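Local atomic coordinates of extracellular solute-binding protein, family 5 (Chelativorans sp., PDB entry 6WM6), a protein that binds EDTA and other aminopolycarboxylates in the periplasm, probably handing them to an ABC transporter for uptake. Residues A[328-334]-A[371-376]; A[539-544]-A[558-562]; A[130-135]-A[163-169]; A[146-151]-A[202-207]. All blocks are in the same frame, centred on the assembly; numbering follows the deposited sequence.

Contact 1 (A[328-334]-A[371-376]); sequences LTAIDAG and GYGTGD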
loop_
_atom_site.group_PDB
_atom_site.type_symbol
_atom_site.label_atom_id
_atom_site.label_comp_id
_atom_site.label_asym_id
_atom_site.label_seq_id
_atom_site.Cartn_x
_atom_site.Cartn_y
_atom_site.Cartn_z
ATOM N N LEU A 328 -3.584 -18.910 17.883
ATOM C CA LEU A 328 -2.692 -17.750 17.942
ATOM C C LEU A 328 -1.721 -17.845 19.111
ATOM O O LEU A 328 -0.573 -17.399 18.998
ATOM C CB LEU A 328 -3.483 -16.453 18.017
ATOM C CG LEU A 328 -4.389 -16.139 16.817
ATOM C CD1 LEU A 328 -4.923 -14.728 16.937
ATOM C CD2 LEU A 328 -3.655 -16.377 15.527
ATOM N N THR A 329 -2.142 -18.451 20.221
ATOM C CA THR A 329 -1.269 -18.603 21.380
ATOM C C THR A 329 -0.165 -19.619 21.112
ATOM O O THR A 329 0.977 -19.432 21.557
ATOM C CB THR A 329 -2.126 -19.004 22.574
ATOM O OG1 THR A 329 -3.069 -17.967 22.858
ATOM C CG2 THR A 329 -1.287 -19.244 23.838
ATOM N N ALA A 330 -0.473 -20.685 20.378
ATOM C CA ALA A 330 0.513 -21.703 20.054
ATOM C C ALA A 330 1.541 -21.227 19.036
ATOM O O ALA A 330 2.685 -21.711 19.027
ATOM C CB ALA A 330 -0.204 -22.938 19.511
ATOM N N ILE A 331 1.173 -20.301 18.151
ATOM C CA ILE A 331 2.139 -19.791 17.181
ATOM C C ILE A 331 3.286 -19.126 17.922
ATOM O O ILE A 331 3.084 -18.330 18.846
ATOM C CB ILE A 331 1.436 -18.845 16.195
ATOM C CG1 ILE A 331 0.538 -19.648 15.280
ATOM C CG2 ILE A 331 2.447 -18.023 15.415
ATOM C CD1 ILE A 331 -0.371 -18.804 14.397
ATOM N N ASP A 332 4.518 -19.446 17.508
ATOM C CA ASP A 332 5.731 -18.877 18.106
ATOM C C ASP A 332 6.239 -17.795 17.167
ATOM O O ASP A 332 6.938 -18.086 16.194
ATOM C CB ASP A 332 6.771 -19.981 18.291
ATOM C CG ASP A 332 8.010 -19.520 19.045
ATOM O OD1 ASP A 332 8.315 -18.311 19.047
ATOM O OD2 ASP A 332 8.688 -20.396 19.624
ATOM N N ALA A 333 5.876 -16.539 17.448
ATOM C CA ALA A 333 6.236 -15.445 16.551
ATOM C C ALA A 333 7.731 -15.172 16.570
ATOM O O ALA A 333 8.290 -14.776 15.540
ATOM C CB ALA A 333 5.458 -14.175 16.914
ATOM N N GLY A 334 8.386 -15.386 17.706
ATOM C CA GLY A 334 9.838 -15.242 17.748
ATOM C C GLY A 334 10.519 -16.199 16.798
ATOM O O GLY A 334 11.416 -15.821 16.048
ATOM N N GLY A 371 -1.096 -12.899 24.863
ATOM C CA GLY A 371 -0.464 -14.195 24.760
ATOM C C GLY A 371 -0.357 -14.729 23.360
ATOM O O GLY A 371 0.171 -15.835 23.163
ATOM N N TYR A 372 -0.847 -13.997 22.367
ATOM C CA TYR A 372 -0.736 -14.470 20.999
ATOM C C TYR A 372 0.724 -14.412 20.564
ATOM O O TYR A 372 1.452 -13.461 20.882
ATOM C CB TYR A 372 -1.568 -13.619 20.043
ATOM C CG TYR A 372 -3.032 -13.396 20.380
ATOM C CD1 TYR A 372 -3.740 -14.235 21.244
ATOM C CD2 TYR A 372 -3.714 -12.332 19.814
ATOM C CE1 TYR A 372 -5.077 -13.989 21.536
ATOM C CE2 TYR A 372 -5.031 -12.082 20.092
ATOM C CZ TYR A 372 -5.714 -12.912 20.947
ATOM O OH TYR A 372 -7.035 -12.623 21.244
ATOM N N GLY A 373 1.155 -15.411 19.817
ATOM C CA GLY A 373 2.518 -15.427 19.296
ATOM C C GLY A 373 3.578 -15.829 20.299
ATOM O O GLY A 373 4.765 -15.744 19.982
ATOM N N THR A 374 3.194 -16.281 21.488
ATOM C CA THR A 374 4.159 -16.616 22.537
ATOM C C THR A 374 4.639 -18.060 22.472
ATOM O O THR A 374 5.504 -18.447 23.271
ATOM C CB THR A 374 3.597 -16.306 23.929
ATOM O OG1 THR A 374 2.423 -17.090 24.184
ATOM C CG2 THR A 374 3.273 -14.833 24.070
ATOM N N GLY A 375 4.114 -18.873 21.562
ATOM C CA GLY A 375 4.562 -20.247 21.433
ATOM C C GLY A 375 4.197 -21.101 22.623
ATOM O O GLY A 375 4.916 -22.064 22.931
ATOM N N ASP A 376 3.102 -20.788 23.295
ATOM C CA ASP A 376 2.774 -21.367 24.603
ATOM C C ASP A 376 1.744 -22.473 24.401
ATOM O O ASP A 376 0.532 -22.249 24.498
ATOM C CB ASP A 376 2.255 -20.269 25.527
ATOM C CG ASP A 376 2.163 -20.717 26.972
ATOM O OD1 ASP A 376 2.178 -21.950 27.234
ATOM O OD2 ASP A 376 2.069 -19.827 27.841
HETATM O O HOH W 1 7.538 -15.630 20.561
#
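Leu328 and Tyr372 form the tightly packed, buried end of this contact. CD1 of Leu328 lies over one face of the Tyr372 ring, 4.1 Å from its centroid, a CH-pi contact. CB of Leu328 touches the root of the ring, 3.9 Å from Tyr372 CG. Tyr372 CG lies beside its backbone N (chi1 -52°), which turns a ring face to Leu328. Phe525 and Ala522 pack on both residues, and Tyr372 OH bonds to Met519 O. An alanine in place of Tyr372 would probably leave Leu328 CD1 without its aromatic partner and the Met519 carbonyl without that hydroxyl. Gly373 N donates to Leu328 O at 2.8 Å, nearly straight at 172°. Asp376 N donates to Thr329 O, and Gly375 N to Ile331 O from above the carbonyl plane. The other end faces solvent. There Gly334 is exposed, and a water bridges Gly334 N and Gly373 O, which also accepts from Ala333 N. A CB on Gly373 would press on Ala333 CB, and one on Gly375 on Asp332 CG. This is a loop between helices 366-369 and 377-386, with a Schellman motif and type II turn at Gly371 and an N-cap at Asp376, docked on the break between helices 321-330 and 333-340.

Contact 2 (A[539-544]-A[558-562]); sequences AILNLR and EWGLA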
loop_
_atom_site.group_PDB
_atom_site.type_symbol
_atom_site.label_atom_id
_atom_site.label_comp_id
_atom_site.label_asym_id
_atom_site.label_seq_id
_atom_site.Cartn_x
_atom_site.Cartn_y
_atom_site.Cartn_z
ATOM N N ALA A 539 24.918 4.823 -10.897
ATOM C CA ALA A 539 24.965 6.050 -11.672
ATOM C C ALA A 539 23.711 6.891 -11.539
ATOM O O ALA A 539 23.745 8.088 -11.836
ATOM C CB ALA A 539 25.181 5.726 -13.157
ATOM N N ILE A 540 22.591 6.294 -11.161
ATOM C CA ILE A 540 21.337 7.036 -11.040
ATOM C C ILE A 540 21.286 7.747 -9.694
ATOM O O ILE A 540 21.346 7.096 -8.644
ATOM C CB ILE A 540 20.127 6.111 -11.209
ATOM C CG1 ILE A 540 20.195 5.337 -12.522
ATOM C CG2 ILE A 540 18.850 6.950 -11.175
ATOM C CD1 ILE A 540 19.247 4.149 -12.530
ATOM N N LEU A 541 21.152 9.060 -9.731
ATOM C CA LEU A 541 21.081 9.909 -8.551
ATOM C C LEU A 541 19.643 10.309 -8.268
ATOM O O LEU A 541 18.811 10.389 -9.169
ATOM C CB LEU A 541 21.905 11.177 -8.766
ATOM C CG LEU A 541 23.394 10.973 -9.080
ATOM C CD1 LEU A 541 24.067 12.328 -9.296
ATOM C CD2 LEU A 541 24.076 10.174 -7.996
ATOM N N ASN A 542 19.366 10.562 -6.994
ATOM C CA ASN A 542 18.079 10.969 -6.429
ATOM C C ASN A 542 17.057 9.863 -6.491
ATOM O O ASN A 542 15.863 10.109 -6.290
ATOM C CB ASN A 542 17.571 12.284 -7.014
ATOM C CG ASN A 542 18.552 13.405 -6.791
ATOM O OD1 ASN A 542 19.070 13.559 -5.692
ATOM N ND2 ASN A 542 18.842 14.144 -7.831
ATOM N N LEU A 543 17.486 8.642 -6.735
ATOM C CA LEU A 543 16.645 7.456 -6.696
ATOM C C LEU A 543 16.774 6.841 -5.313
ATOM O O LEU A 543 17.876 6.422 -4.902
ATOM C CB LEU A 543 17.110 6.481 -7.783
ATOM C CG LEU A 543 16.446 5.100 -7.750
ATOM C CD1 LEU A 543 14.955 5.151 -7.995
ATOM C CD2 LEU A 543 17.149 4.193 -8.771
ATOM N N ARG A 544 15.649 6.759 -4.610
ATOM C CA ARG A 544 15.708 6.215 -3.270
ATOM C C ARG A 544 14.430 5.471 -2.970
ATOM O O ARG A 544 13.374 5.703 -3.564
ATOM C CB ARG A 544 15.976 7.305 -2.228
ATOM C CG ARG A 544 14.822 8.315 -2.043
ATOM C CD ARG A 544 15.170 9.376 -1.008
ATOM N NE ARG A 544 16.296 10.181 -1.464
ATOM C CZ ARG A 544 16.214 11.294 -2.166
ATOM N NH1 ARG A 544 15.051 11.778 -2.538
ATOM N NH2 ARG A 544 17.329 11.927 -2.512
ATOM N N GLU A 558 13.482 14.483 -10.256
ATOM C CA GLU A 558 14.830 14.644 -9.747
ATOM C C GLU A 558 15.791 13.567 -10.234
ATOM O O GLU A 558 17.000 13.722 -10.054
ATOM C CB GLU A 558 14.809 14.670 -8.222
ATOM C CG GLU A 558 14.009 15.859 -7.651
ATOM C CD GLU A 558 13.514 15.695 -6.221
ATOM O OE1 GLU A 558 13.964 14.792 -5.474
ATOM O OE2 GLU A 558 12.630 16.493 -5.818
ATOM N N TRP A 559 15.296 12.497 -10.826
ATOM C CA TRP A 559 16.154 11.391 -11.237
ATOM C C TRP A 559 17.061 11.811 -12.383
ATOM O O TRP A 559 16.640 12.481 -13.332
ATOM C CB TRP A 559 15.317 10.230 -11.745
ATOM C CG TRP A 559 14.493 9.484 -10.729
ATOM C CD1 TRP A 559 14.325 9.798 -9.403
ATOM C CD2 TRP A 559 13.739 8.304 -10.965
ATOM N NE1 TRP A 559 13.500 8.879 -8.815
ATOM C CE2 TRP A 559 13.116 7.953 -9.750
ATOM C CE3 TRP A 559 13.512 7.515 -12.090
ATOM C CZ2 TRP A 559 12.292 6.845 -9.635
ATOM C CZ3 TRP A 559 12.706 6.406 -11.981
ATOM C CH2 TRP A 559 12.101 6.072 -10.751
ATOM N N GLY A 560 18.302 11.356 -12.344
ATOM C CA GLY A 560 19.212 11.607 -13.454
ATOM C C GLY A 560 20.482 10.824 -13.271
ATOM O O GLY A 560 20.726 10.258 -12.203
ATOM N N LEU A 561 21.311 10.839 -14.313
ATOM C CA LEU A 561 22.570 10.113 -14.299
ATOM C C LEU A 561 23.713 11.030 -13.885
ATOM O O LEU A 561 23.802 12.177 -14.325
ATOM C CB LEU A 561 22.865 9.544 -15.694
ATOM C CG LEU A 561 21.863 8.474 -16.113
ATOM C CD1 LEU A 561 22.016 8.181 -17.602
ATOM C CD2 LEU A 561 22.060 7.201 -15.333
ATOM N N ALA A 562 24.591 10.510 -13.037
ATOM C CA ALA A 562 25.773 11.256 -12.621
ATOM C C ALA A 562 26.660 11.580 -13.811
ATOM O O ALA A 562 26.791 10.788 -14.743
ATOM C CB ALA A 562 26.566 10.418 -11.610
HETATM O O HOH W 2 16.569 14.325 -4.017
HETATM O O HOH W 3 13.326 7.918 -5.710
HETATM O O HOH W 4 13.206 14.492 -2.709
#
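Residues 540-541 and 560-561 run antiparallel, with Leu541 and Gly560 a hydrogen-bonded pair and Ile540 and Leu561 a non-hydrogen-bonded pair. Leu541 N donates to Gly560 O at 2.8 Å, almost in line with the carbonyl. The return bond from Gly560 N to Leu541 O is weak. Ala562 N adds a bond to Ala539 O at 2.8 Å. On the face of Ile540 and Leu561, CG1 of Ile540 meets CD2 of Leu561 at 3.9 Å. On the face of Leu541, its CD1 packs against CB of Ala562. The arrangement is a two-stranded beta hairpin near the end of the modelled chain, closed by a long loop. Ile540 packs on Val50 and Val274 of strands 49-54 and 274-275, and Trp559 on Phe52.

At the loop end Asn542 turns its amide to the lead-in of strand 560-561. Its ND2 donates to Glu558 O at 2.9 Å, with the acceptor in the amide plane, and also bonds to Gly42 O. Leu543 has CG anti to the backbone N (chi1 172°), which carries CD1 over one face of the Trp559 indole, 3.6 Å from CZ2. Trp559 NE1 and Glu558 OE1 both bond to Asn555, and Arg544 NE to Val39 O. Arg544 and Glu558 lie just beyond salt-bridge range, NH1 to OE1 4.3 Å. One water in the guanidinium plane accepts from Arg544 NH2 and lies 3.0 Å from Glu558 OE1.

Contact 3 (A[130-135]-A[163-169]); sequences TGDDFI and LEQDETG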
loop_
_atom_site.group_PDB
_atom_site.type_symbol
_atom_site.label_atom_id
_atom_site.label_comp_id
_atom_site.label_asym_id
_atom_site.label_seq_id
_atom_site.Cartn_x
_atom_site.Cartn_y
_atom_site.Cartn_z
ATOM N N THR A 130 -6.527 23.957 -12.860
ATOM C CA THR A 130 -7.449 24.847 -12.177
ATOM C C THR A 130 -8.403 24.045 -11.288
ATOM O O THR A 130 -8.365 22.817 -11.226
ATOM C CB THR A 130 -8.327 25.672 -13.140
ATOM O OG1 THR A 130 -9.225 24.784 -13.844
ATOM C CG2 THR A 130 -7.488 26.472 -14.137
ATOM N N GLY A 131 -9.309 24.768 -10.634
ATOM C CA GLY A 131 -10.389 24.139 -9.904
ATOM C C GLY A 131 -11.246 23.200 -10.733
ATOM O O GLY A 131 -11.859 22.290 -10.167
ATOM N N ASP A 132 -11.284 23.373 -12.060
ATOM C CA ASP A 132 -12.013 22.417 -12.891
ATOM C C ASP A 132 -11.490 21.003 -12.651
ATOM O O ASP A 132 -12.241 20.020 -12.640
ATOM C CB ASP A 132 -11.839 22.720 -14.378
ATOM C CG ASP A 132 -12.605 23.927 -14.849
ATOM O OD1 ASP A 132 -13.460 24.467 -14.116
ATOM O OD2 ASP A 132 -12.353 24.329 -16.016
ATOM N N ASP A 133 -10.178 20.881 -12.468
ATOM C CA ASP A 133 -9.573 19.578 -12.266
ATOM C C ASP A 133 -9.870 19.031 -10.870
ATOM O O ASP A 133 -10.123 17.829 -10.716
ATOM C CB ASP A 133 -8.069 19.681 -12.534
ATOM C CG ASP A 133 -7.783 20.207 -13.935
ATOM O OD1 ASP A 133 -8.364 19.648 -14.894
ATOM O OD2 ASP A 133 -7.028 21.195 -14.074
ATOM N N PHE A 134 -9.852 19.890 -9.844
ATOM C CA PHE A 134 -10.263 19.451 -8.514
ATOM C C PHE A 134 -11.723 19.004 -8.535
ATOM O O PHE A 134 -12.062 17.962 -7.974
ATOM C CB PHE A 134 -10.068 20.579 -7.483
ATOM C CG PHE A 134 -8.646 20.748 -7.002
ATOM C CD1 PHE A 134 -7.663 21.245 -7.842
ATOM C CD2 PHE A 134 -8.310 20.433 -5.698
ATOM C CE1 PHE A 134 -6.355 21.401 -7.385
ATOM C CE2 PHE A 134 -7.006 20.587 -5.231
ATOM C CZ PHE A 134 -6.038 21.073 -6.084
ATOM N N ILE A 135 -12.600 19.784 -9.175
ATOM C CA ILE A 135 -14.025 19.477 -9.179
ATOM C C ILE A 135 -14.301 18.175 -9.916
ATOM O O ILE A 135 -15.085 17.338 -9.439
ATOM C CB ILE A 135 -14.814 20.673 -9.755
ATOM C CG1 ILE A 135 -14.779 21.812 -8.738
ATOM C CG2 ILE A 135 -16.245 20.282 -10.061
ATOM C CD1 ILE A 135 -15.213 23.153 -9.291
ATOM N N LEU A 163 -17.545 22.251 -3.391
ATOM C CA LEU A 163 -16.198 22.473 -3.893
ATOM C C LEU A 163 -16.307 23.548 -4.957
ATOM O O LEU A 163 -16.886 23.307 -6.026
ATOM C CB LEU A 163 -15.609 21.181 -4.451
ATOM C CG LEU A 163 -14.119 21.208 -4.801
ATOM C CD1 LEU A 163 -13.279 21.552 -3.610
ATOM C CD2 LEU A 163 -13.730 19.839 -5.345
ATOM N N GLU A 164 -15.773 24.728 -4.676
ATOM C CA GLU A 164 -15.975 25.897 -5.525
ATOM C C GLU A 164 -14.632 26.519 -5.862
ATOM O O GLU A 164 -13.629 26.287 -5.180
ATOM C CB GLU A 164 -16.878 26.928 -4.833
ATOM C CG GLU A 164 -18.254 26.351 -4.463
ATOM C CD GLU A 164 -19.198 27.362 -3.832
ATOM O OE1 GLU A 164 -18.733 28.381 -3.277
ATOM O OE2 GLU A 164 -20.427 27.130 -3.891
ATOM N N GLN A 165 -14.597 27.285 -6.942
ATOM C CA GLN A 165 -13.396 27.979 -7.373
ATOM C C GLN A 165 -13.712 29.432 -7.669
ATOM O O GLN A 165 -14.857 29.800 -7.963
ATOM C CB GLN A 165 -12.756 27.332 -8.602
ATOM C CG GLN A 165 -13.606 27.403 -9.859
ATOM C CD GLN A 165 -13.012 26.618 -11.009
ATOM O OE1 GLN A 165 -11.804 26.674 -11.268
ATOM N NE2 GLN A 165 -13.857 25.885 -11.721
ATOM N N ASP A 166 -12.684 30.267 -7.565
ATOM C CA ASP A 166 -12.809 31.687 -7.856
ATOM C C ASP A 166 -12.778 31.917 -9.366
ATOM O O ASP A 166 -12.640 30.986 -10.160
ATOM C CB ASP A 166 -11.674 32.467 -7.189
ATOM C CG ASP A 166 -10.361 32.261 -7.904
ATOM O OD1 ASP A 166 -10.054 31.098 -8.272
ATOM O OD2 ASP A 166 -9.637 33.257 -8.138
ATOM N N GLU A 167 -12.860 33.191 -9.773
ATOM C CA GLU A 167 -12.921 33.499 -11.193
ATOM C C GLU A 167 -11.624 33.183 -11.921
ATOM O O GLU A 167 -11.645 32.899 -13.125
ATOM C CB GLU A 167 -13.278 34.979 -11.394
ATOM C CG GLU A 167 -13.305 35.415 -12.856
ATOM C CD GLU A 167 -14.243 34.574 -13.707
ATOM O OE1 GLU A 167 -15.411 34.387 -13.301
ATOM O OE2 GLU A 167 -13.809 34.095 -14.777
ATOM N N THR A 168 -10.485 33.221 -11.225
ATOM C CA THR A 168 -9.223 32.903 -11.889
ATOM C C THR A 168 -9.040 31.409 -12.090
ATOM O O THR A 168 -8.182 31.008 -12.879
ATOM C CB THR A 168 -8.014 33.439 -11.110
ATOM O OG1 THR A 168 -7.799 32.634 -9.941
ATOM C CG2 THR A 168 -8.207 34.896 -10.723
ATOM N N GLY A 169 -9.803 30.584 -11.365
ATOM C CA GLY A 169 -9.614 29.153 -11.382
ATOM C C GLY A 169 -8.510 28.655 -10.478
ATOM O O GLY A 169 -8.318 27.435 -10.383
HETATM O O HOH W 5 -11.399 27.399 -13.865
#
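The capped N terminus of helix 131-141 meets the edge strand 160-165 and the turn that follows it. Gly131 N donates to Gly169 O at 2.9 Å, in the carbonyl plane. Gln165 reaches over the first turn of the helix. Its NE2 donates to Asp132 OD1 at 2.8 Å, with the oxygen in the amide plane. That oxygen is met on its anti side, and the carboxylate and amide planes stand 83° apart. Gln165 OE1 sits 3.2 Å from Gly131 CA, and a CB on Gly131 would clash with it. A water donates to the same oxygen. The chain of Gln165 reaches the helix because CG lies between the backbone N and the carbonyl carbon (chi1 65°) and the rest is extended. A leucine in place of Gln165 would probably leave Asp132 OD1 without its amide donor.

The helix start is a capping box. Thr130 OG1 accepts from Asp132 N, and Asp133 OD2 accepts from Thr130 N at 3.1 Å. The same Asp133 oxygen takes a bond from Trp123 NE1, while Asp133 OD1 bonds to Ala193 N. On the strand side, a type I turn from Asp166 to Gly169 leads toward strand 171-176. Gly169 has positive phi, and a CB there would be tight against Thr130 CG2.

Further along, the contact is apolar. Ile135 and Leu163 slide past each other in opposite directions, with CG1 of Ile135 4.0 Å from CG of Leu163. CD2 of Leu163 touches Phe134 O at 3.6 Å. Val172 and Phe187 pack on both Phe134 and Leu163.

Contact 4 (A[146-151]-A[202-207]); sequences CPECLI and IAESYN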
loop_
_atom_site.group_PDB
_atom_site.type_symbol
_atom_site.label_atom_id
_atom_site.label_comp_id
_atom_site.label_asym_id
_atom_site.label_seq_id
_atom_site.Cartn_x
_atom_site.Cartn_y
_atom_site.Cartn_z
ATOM N N CYS A 146 -21.321 10.825 -9.568
ATOM C CA CYS A 146 -21.020 9.829 -10.603
ATOM C C CYS A 146 -21.136 8.440 -9.992
ATOM O O CYS A 146 -20.134 7.747 -9.789
ATOM C CB CYS A 146 -19.615 10.033 -11.185
ATOM S SG CYS A 146 -19.116 8.751 -12.428
ATOM N N PRO A 147 -22.356 7.986 -9.704
ATOM C CA PRO A 147 -22.500 6.670 -9.056
ATOM C C PRO A 147 -21.972 5.519 -9.898
ATOM O O PRO A 147 -21.721 4.436 -9.357
ATOM C CB PRO A 147 -24.014 6.545 -8.815
ATOM C CG PRO A 147 -24.581 7.916 -9.062
ATOM C CD PRO A 147 -23.661 8.592 -10.028
ATOM N N GLU A 148 -21.793 5.719 -11.205
ATOM C CA GLU A 148 -21.300 4.675 -12.086
ATOM C C GLU A 148 -19.777 4.665 -12.217
ATOM O O GLU A 148 -19.231 3.753 -12.850
ATOM C CB GLU A 148 -21.927 4.847 -13.481
ATOM C CG GLU A 148 -23.452 4.867 -13.474
ATOM C CD GLU A 148 -24.055 3.535 -13.069
ATOM O OE1 GLU A 148 -23.318 2.526 -13.040
ATOM O OE2 GLU A 148 -25.271 3.499 -12.778
ATOM N N CYS A 149 -19.079 5.633 -11.632
ATOM C CA CYS A 149 -17.624 5.621 -11.669
ATOM C C CYS A 149 -17.112 4.447 -10.844
ATOM O O CYS A 149 -17.471 4.302 -9.668
ATOM C CB CYS A 149 -17.052 6.922 -11.099
ATOM S SG CYS A 149 -17.104 8.366 -12.196
ATOM N N LEU A 150 -16.253 3.622 -11.446
ATOM C CA LEU A 150 -15.790 2.388 -10.821
ATOM C C LEU A 150 -14.500 2.682 -10.069
ATOM O O LEU A 150 -13.397 2.371 -10.511
ATOM C CB LEU A 150 -15.576 1.315 -11.877
ATOM C CG LEU A 150 -16.805 1.039 -12.755
ATOM C CD1 LEU A 150 -16.391 0.317 -14.026
ATOM C CD2 LEU A 150 -17.846 0.239 -11.986
ATOM N N ILE A 151 -14.659 3.283 -8.881
ATOM C CA ILE A 151 -13.527 3.784 -8.110
ATOM C C ILE A 151 -13.010 2.711 -7.166
ATOM O O ILE A 151 -13.721 1.759 -6.808
ATOM C CB ILE A 151 -13.853 5.074 -7.345
ATOM C CG1 ILE A 151 -14.705 4.793 -6.098
ATOM C CG2 ILE A 151 -14.548 6.079 -8.250
ATOM C CD1 ILE A 151 -14.929 6.023 -5.230
ATOM N N ILE A 202 -19.294 12.064 -17.173
ATOM C CA ILE A 202 -18.208 11.852 -16.213
ATOM C C ILE A 202 -17.889 10.370 -16.074
ATOM O O ILE A 202 -16.722 9.980 -16.049
ATOM C CB ILE A 202 -18.544 12.537 -14.875
ATOM C CG1 ILE A 202 -18.603 14.054 -15.101
ATOM C CG2 ILE A 202 -17.501 12.189 -13.810
ATOM C CD1 ILE A 202 -18.548 14.891 -13.846
ATOM N N ALA A 203 -18.904 9.516 -16.000
ATOM C CA ALA A 203 -18.625 8.091 -15.836
ATOM C C ALA A 203 -17.907 7.532 -17.049
ATOM O O ALA A 203 -16.950 6.761 -16.920
ATOM C CB ALA A 203 -19.926 7.323 -15.595
ATOM N N GLU A 204 -18.365 7.899 -18.245
ATOM C CA GLU A 204 -17.722 7.431 -19.465
ATOM C C GLU A 204 -16.263 7.868 -19.516
ATOM O O GLU A 204 -15.374 7.072 -19.832
ATOM C CB GLU A 204 -18.502 7.977 -20.672
ATOM C CG GLU A 204 -17.838 7.810 -22.032
ATOM C CD GLU A 204 -17.788 6.369 -22.498
ATOM O OE1 GLU A 204 -16.904 6.044 -23.321
ATOM O OE2 GLU A 204 -18.627 5.563 -22.043
ATOM N N SER A 205 -15.995 9.136 -19.203
ATOM C CA SER A 205 -14.631 9.640 -19.311
ATOM C C SER A 205 -13.715 9.027 -18.260
ATOM O O SER A 205 -12.538 8.778 -18.545
ATOM C CB SER A 205 -14.618 11.167 -19.235
ATOM O OG SER A 205 -15.035 11.628 -17.962
ATOM N N TYR A 206 -14.232 8.764 -17.063
ATOM C CA TYR A 206 -13.436 8.165 -16.001
ATOM C C TYR A 206 -13.212 6.679 -16.243
ATOM O O TYR A 206 -12.073 6.173 -16.115
ATOM C CB TYR A 206 -14.135 8.416 -14.666
ATOM C CG TYR A 206 -13.406 7.873 -13.464
ATOM C CD1 TYR A 206 -12.425 8.622 -12.825
ATOM C CD2 TYR A 206 -13.693 6.604 -12.964
ATOM C CE1 TYR A 206 -11.764 8.128 -11.699
ATOM C CE2 TYR A 206 -13.037 6.113 -11.856
ATOM C CZ TYR A 206 -12.070 6.881 -11.234
ATOM O OH TYR A 206 -11.444 6.359 -10.124
ATOM N N ASN A 207 -14.282 5.960 -16.581
ATOM C CA ASN A 207 -14.208 4.517 -16.740
ATOM C C ASN A 207 -13.576 4.098 -18.065
ATOM O O ASN A 207 -13.022 2.996 -18.146
ATOM C CB ASN A 207 -15.617 3.903 -16.663
ATOM C CG ASN A 207 -16.237 3.998 -15.291
ATOM O OD1 ASN A 207 -15.553 4.060 -14.273
ATOM N ND2 ASN A 207 -17.560 3.979 -15.245
#
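Asn207 grips the loop with both ends of its amide. Its ND2 donates to Glu148 O at 2.9 Å, from above the carbonyl plane. Its OD1 accepts from Leu150 N at 2.9 Å, in the carbonyl plane and on a lone pair. The bonds are near straight, at 166° and 168°. Leu150 lies across the amide at about a right angle, its CG 3.6 Å from Asn207 OD1. Next to this sits the Cys146-Cys149 disulfide. Cys146 SG presses on the helix at Ala203, 3.5 Å from its CA. Cys146 has SG anti to the backbone N (chi1 176°), which turns the sulfur to the helix. Cys149 SG lies oblique to the Tyr206 ring, 4.5 Å from its centroid, a sulfur-aromatic contact. CG2 of Ile151 touches Tyr206 OH at 3.6 Å.

Further out, the Tyr206 hydroxyl bonds to Thr64 and Gln141, which fixes the far end of the ring. Tyr136 and Thr140 of helix 131-141 pack on the same ring. The disulfide closes a type I turn from Cys146 to Cys149, with Cys149 N bonded to Cys146 O. Two backbone groups are satisfied by one neutral amide, so the hold is likely to depend little on charge, while the disulfide probably keeps Glu148 O and Leu150 N in position for it.

From the N terminus, contact 3 opens first, at the start of helix 131-141. Contact 4 opens in the loop after that helix, before contact 3 closes at residues 163-169, so the two cross. Contact 3 closes 27 residues and ties the helix start to strand 160-165. Contact 4 closes 50 and ties the loop to helix 202-212. Their nearest atoms are about 6 Å apart. Contact 1 comes later, closing a 36-residue excursion from the break between helices 321-330 and 333-340 to the loop before helix 377-386. It lies across the chain's centre from both. Contact 2 is last, closing 13 residues between strands 540-541 and 560-561. None of the four nest.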